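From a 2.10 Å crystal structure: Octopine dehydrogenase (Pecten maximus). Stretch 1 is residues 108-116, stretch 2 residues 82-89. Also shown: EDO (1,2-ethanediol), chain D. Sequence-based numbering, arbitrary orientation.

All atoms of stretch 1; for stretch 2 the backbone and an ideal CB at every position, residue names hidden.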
ATOM      1  N   ASP A 108      23.472  -6.469   8.681  1.00 14.56           N
ATOM      2  CA  ASP A 108      22.641  -7.173   9.671  1.00 14.52           C
ATOM      3  C   ASP A 108      21.701  -6.271  10.489  1.00 14.38           C
ATOM      4  O   ASP A 108      20.573  -6.666  10.796  1.00 14.28           O
ATOM      5  CB  ASP A 108      23.517  -8.001  10.627  1.00 14.55           C
ATOM      6  CG  ASP A 108      23.929  -9.360  10.048  1.00 14.94           C
ATOM      7  OD1 ASP A 108      23.618  -9.658   8.874  1.00 14.98           O
ATOM      8  OD2 ASP A 108      24.574 -10.140  10.785  1.00 15.09           O
ATOM      9  N   SER A 109      22.163  -5.067  10.831  1.00 14.21           N
ATOM     10  CA  SER A 109      21.410  -4.168  11.718  1.00 14.06           C
ATOM     11  C   SER A 109      20.484  -3.163  11.007  1.00 13.89           C
ATOM     12  O   SER A 109      20.068  -2.168  11.609  1.00 14.10           O
ATOM     13  CB  SER A 109      22.369  -3.433  12.669  1.00 14.16           C
ATOM     14  OG  SER A 109      23.142  -2.460  11.980  1.00 14.38           O
ATOM     15  N   ALA A 110      20.144  -3.432   9.748  1.00 13.54           N
ATOM     16  CA  ALA A 110      19.318  -2.515   8.950  1.00 13.19           C
ATOM     17  C   ALA A 110      17.814  -2.602   9.251  1.00 12.98           C
ATOM     18  O   ALA A 110      17.306  -3.663   9.627  1.00 12.95           O
ATOM     19  CB  ALA A 110      19.577  -2.731   7.462  1.00 13.18           C
ATOM     20  N   LEU A 111      17.122  -1.474   9.079  1.00 12.71           N
ATOM     21  CA  LEU A 111      15.660  -1.394   9.197  1.00 12.53           C
ATOM     22  C   LEU A 111      15.025  -1.115   7.827  1.00 12.33           C
ATOM     23  O   LEU A 111      15.279  -0.071   7.220  1.00 12.28           O
ATOM     24  CB  LEU A 111      15.264  -0.306  10.211  1.00 12.53           C
ATOM     25  CG  LEU A 111      13.787   0.074  10.409  1.00 12.64           C
ATOM     26  CD1 LEU A 111      13.003  -1.019  11.139  1.00 12.67           C
ATOM     27  CD2 LEU A 111      13.666   1.397  11.153  1.00 12.50           C
ATOM     28  N   ILE A 112      14.199  -2.052   7.358  1.00 12.10           N
ATOM     29  CA  ILE A 112      13.564  -1.973   6.031  1.00 11.87           C
ATOM     30  C   ILE A 112      12.082  -1.563   6.142  1.00 11.68           C
ATOM     31  O   ILE A 112      11.310  -2.214   6.852  1.00 11.54           O
ATOM     32  CB  ILE A 112      13.714  -3.316   5.254  1.00 11.90           C
ATOM     33  CG1 ILE A 112      15.190  -3.743   5.206  1.00 11.95           C
ATOM     34  CG2 ILE A 112      13.118  -3.209   3.841  1.00 11.86           C
ATOM     35  CD1 ILE A 112      15.435  -5.165   4.714  1.00 11.99           C
ATOM     36  N   VAL A 113      11.703  -0.496   5.430  1.00 11.44           N
ATOM     37  CA  VAL A 113      10.380   0.146   5.572  1.00 11.35           C
ATOM     38  C   VAL A 113       9.585   0.229   4.252  1.00 11.39           C
ATOM     39  O   VAL A 113      10.136   0.595   3.209  1.00 11.20           O
ATOM     40  CB  VAL A 113      10.510   1.593   6.162  1.00 11.43           C
ATOM     41  CG1 VAL A 113       9.139   2.179   6.508  1.00 11.38           C
ATOM     42  CG2 VAL A 113      11.421   1.617   7.390  1.00 11.03           C
ATOM     43  N   GLY A 114       8.290  -0.095   4.312  1.00 11.30           N
ATOM     44  CA  GLY A 114       7.379   0.061   3.167  1.00 11.38           C
ATOM     45  C   GLY A 114       6.395   1.211   3.346  1.00 11.48           C
ATOM     46  O   GLY A 114       5.573   1.191   4.268  1.00 11.30           O
ATOM     47  N   LEU A 115       6.470   2.205   2.459  1.00 11.64           N
ATOM     48  CA  LEU A 115       5.683   3.441   2.593  1.00 11.81           C
ATOM     49  C   LEU A 115       4.981   3.866   1.284  1.00 11.93           C
ATOM     50  O   LEU A 115       5.485   4.735   0.564  1.00 11.73           O
ATOM     51  CB  LEU A 115       6.582   4.575   3.126  1.00 11.86           C
ATOM     52  CG  LEU A 115       5.987   5.917   3.592  1.00 11.88           C
ATOM     53  CD1 LEU A 115       5.427   5.829   5.009  1.00 11.90           C
ATOM     54  CD2 LEU A 115       7.023   7.031   3.498  1.00 11.82           C
ATOM     55  N   PRO A 116       3.815   3.260   0.969  1.00 12.08           N
ATOM     56  CA  PRO A 116       3.122   2.176   1.672  1.00 12.18           C
ATOM     57  C   PRO A 116       3.510   0.772   1.182  1.00 12.34           C
ATOM     58  O   PRO A 116       4.019   0.617   0.066  1.00 12.28           O
ATOM     59  CB  PRO A 116       1.649   2.459   1.360  1.00 12.20           C
ATOM     60  CG  PRO A 116       1.670   3.119   0.003  1.00 12.15           C
ATOM     61  CD  PRO A 116       3.050   3.706  -0.214  1.00 12.10           C
ATOM     62  N   UNK A  82      26.462   0.454   4.094  1.00 12.95           N
ATOM     63  CA  UNK A  82      26.579   1.227   5.337  1.00 12.68           C
ATOM     64  C   UNK A  82      25.319   1.938   5.817  1.00 12.53           C
ATOM     65  O   UNK A  82      25.358   2.670   6.809  1.00 12.48           O
ATOM     66  CB  UNK A  82      27.678   2.277   5.159  1.00 12.68           C
ATOM     67  N   UNK A  83      24.202   1.719   5.124  1.00 12.37           N
ATOM     68  CA  UNK A  83      22.938   2.397   5.442  1.00 12.25           C
ATOM     69  C   UNK A  83      22.250   1.841   6.694  1.00 12.16           C
ATOM     70  O   UNK A  83      22.219   0.628   6.911  1.00 12.01           O
ATOM     71  CB  UNK A  83      21.984   2.287   4.251  1.00 12.25           C
ATOM     72  N   UNK A  84      21.695   2.746   7.503  1.00 12.17           N
ATOM     73  CA  UNK A  84      20.973   2.389   8.733  1.00 12.12           C
ATOM     74  C   UNK A  84      19.470   2.158   8.497  1.00 11.96           C
ATOM     75  O   UNK A  84      18.841   1.373   9.214  1.00 11.82           O
ATOM     76  CB  UNK A  84      21.161   3.491   9.778  1.00 12.12           C
ATOM     77  N   UNK A  85      18.906   2.861   7.513  1.00 11.76           N
ATOM     78  CA  UNK A  85      17.478   2.762   7.161  1.00 11.66           C
ATOM     79  C   UNK A  85      17.301   2.723   5.631  1.00 11.66           C
ATOM     80  O   UNK A  85      17.962   3.476   4.912  1.00 11.63           O
ATOM     81  CB  UNK A  85      16.699   3.938   7.753  1.00 11.66           C
ATOM     82  N   UNK A  86      16.414   1.845   5.149  1.00 11.66           N
ATOM     83  CA  UNK A  86      16.081   1.738   3.714  1.00 11.76           C
ATOM     84  C   UNK A  86      14.556   1.812   3.503  1.00 11.82           C
ATOM     85  O   UNK A  86      13.814   0.964   4.011  1.00 11.82           O
ATOM     86  CB  UNK A  86      16.629   0.432   3.135  1.00 11.76           C
ATOM     87  N   UNK A  87      14.101   2.819   2.751  1.00 11.76           N
ATOM     88  CA  UNK A  87      12.663   3.108   2.589  1.00 11.90           C
ATOM     89  C   UNK A  87      12.190   3.048   1.124  1.00 12.00           C
ATOM     90  O   UNK A  87      12.729   3.747   0.264  1.00 11.88           O
ATOM     91  CB  UNK A  87      12.353   4.493   3.161  1.00 11.90           C
ATOM     92  N   UNK A  88      11.167   2.230   0.866  1.00 12.30           N
ATOM     93  CA  UNK A  88      10.606   2.049  -0.484  1.00 12.65           C
ATOM     94  C   UNK A  88       9.283   2.808  -0.681  1.00 12.78           C
ATOM     95  O   UNK A  88       8.293   2.528   0.004  1.00 12.75           O
ATOM     96  CB  UNK A  88      10.385   0.560  -0.757  1.00 12.65           C
ATOM     97  N   UNK A  89       9.275   3.753  -1.622  1.00 13.01           N
ATOM     98  CA  UNK A  89       8.080   4.564  -1.920  1.00 13.32           C
ATOM     99  C   UNK A  89       7.748   4.622  -3.429  1.00 13.45           C
ATOM    100  O   UNK A  89       8.072   5.593  -4.123  1.00 13.53           O
ATOM    101  CB  UNK A  89       8.284   5.985  -1.390  1.00 13.32           C
TER
HETATM  102  C1  EDO D 407      26.805  -7.663   6.726  1.00 34.76           C
HETATM  103  O1  EDO D 407      27.946  -8.014   5.935  1.00 35.03           O
HETATM  104  C2  EDO D 407      26.962  -8.223   8.135  1.00 34.51           C
HETATM  105  O2  EDO D 407      26.842  -7.161   9.087  1.00 34.27           O

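Position 82 lies beyond the reach of stretch 1, so neighbours do not restrict it. Its backbone does: phi is 87°, a positive value that favours glycine. The residue is Gly82.

At position 83, CA-to-CB points sideways and the ideal CB has no atom of stretch 1 within 5.5 Å. Many side chains would suit. The residue is Ala83.

At position 84, CA-to-CB points away from stretch 1. Its carbonyl accepts a weak hydrogen bond, Leu111 N to O of 84, 3.3 Å. The hydroxyl of Ser109 lies at this end, so a polar side chain could reach it through solvent, and a small one would also fit. The residue is Asp84. One water donates to Asp84 OD1 (2.8 Å) and is hydrogen-bonded to Ser109 OG (2.8 Å).

Positions 85 to 88 form a strand parallel to 111-114. As in any extended strand, their side chains alternate between the two faces of the sheet. Position 85 shares a face with Leu111 and Val113. Apolar side chains suit it, branched ones among them. The residue is Val85. Its CG1 lies 4.3 Å from Val113 CG2 and 4.5 Å from Leu111 CD2.

Position 86 points to the face of Ile112. Its backbone pairs with stretch 1: N of 86 donates to Leu111 O (3.0 Å), and O of 86 accepts from Val113 N (2.9 Å). An extended backbone beside an isoleucine suits valine, isoleucine or leucine. The residue is Val86. No side-chain contact between Val86 and Ile112 is within 4.5 Å; the backbone pair is the main link.

Position 87 returns to the face of Val113. The side chain of Leu115 is also near, so a medium or large apolar group would suit. The residue is Ile87. Its CG1 lies 4.1 Å from Val113 CB, and its CG2 lies 4.2 Å from Leu115 CB.

Position 88 pairs with Gly114, which offers no side chain. Ile112 is the apolar neighbour on this face, and a longer apolar chain could reach back to it. The residue is Leu88, with CD1 4.5 Å from Ile112 CG2. Leu88 N donates to Val113 O (3.0 Å), and Leu88 O accepts from Leu115 N (3.1 Å).

At position 89 the ideal CB is 3.6 Å from Leu115 O, an acceptor. A short donor such as serine or threonine would suit. The residue is Thr89. Its OG1 donates a weak hydrogen bond to Leu115 O, 3.3 Å.

Stretch 2 (82-89) GADVVILT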
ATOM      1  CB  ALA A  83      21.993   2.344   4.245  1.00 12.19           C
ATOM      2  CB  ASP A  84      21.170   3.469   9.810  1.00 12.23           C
ATOM      3  CG  ASP A  84      22.630   3.643  10.224  1.00 12.69           C
ATOM      4  OD1 ASP A  84      23.267   2.649  10.641  1.00 13.19           O
ATOM      5  OD2 ASP A  84      23.136   4.785  10.152  1.00 12.36           O
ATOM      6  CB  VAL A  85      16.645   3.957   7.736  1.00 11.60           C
ATOM      7  CG1 VAL A  85      15.146   3.700   7.600  1.00 11.58           C
ATOM      8  CG2 VAL A  85      16.990   4.242   9.197  1.00 11.67           C
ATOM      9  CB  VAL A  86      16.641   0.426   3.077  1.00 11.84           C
ATOM     10  CG1 VAL A  86      16.372   0.391   1.571  1.00 11.92           C
ATOM     11  CG2 VAL A  86      18.139   0.274   3.344  1.00 11.87           C
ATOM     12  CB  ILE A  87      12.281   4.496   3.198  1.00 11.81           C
ATOM     13  CG1 ILE A  87      12.759   4.611   4.654  1.00 11.88           C
ATOM     14  CG2 ILE A  87      10.766   4.741   3.101  1.00 11.76           C
ATOM     15  CD1 ILE A  87      12.805   6.040   5.195  1.00 11.88           C
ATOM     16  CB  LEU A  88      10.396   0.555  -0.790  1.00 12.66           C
ATOM     17  CG  LEU A  88      11.581  -0.388  -1.044  1.00 12.91           C
ATOM     18  CD1 LEU A  88      12.358  -0.707   0.233  1.00 13.23           C
ATOM     19  CD2 LEU A  88      11.088  -1.677  -1.687  1.00 12.72           C
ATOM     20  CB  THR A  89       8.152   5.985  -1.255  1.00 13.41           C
ATOM     21  OG1 THR A  89       6.995   6.758  -1.605  1.00 13.58           O
ATOM     22  CG2 THR A  89       9.424   6.745  -1.659  1.00 13.62           C
TER
HETATM   23  O   HOH W   1      19.461   0.462  12.035  1.00  6.83           O
HETATM   24  O   HOH W   2      22.605   0.332  12.057  1.00 18.30           O
HETATM   25  O   HOH W   3       6.043   1.831  -1.679  1.00 12.20           O
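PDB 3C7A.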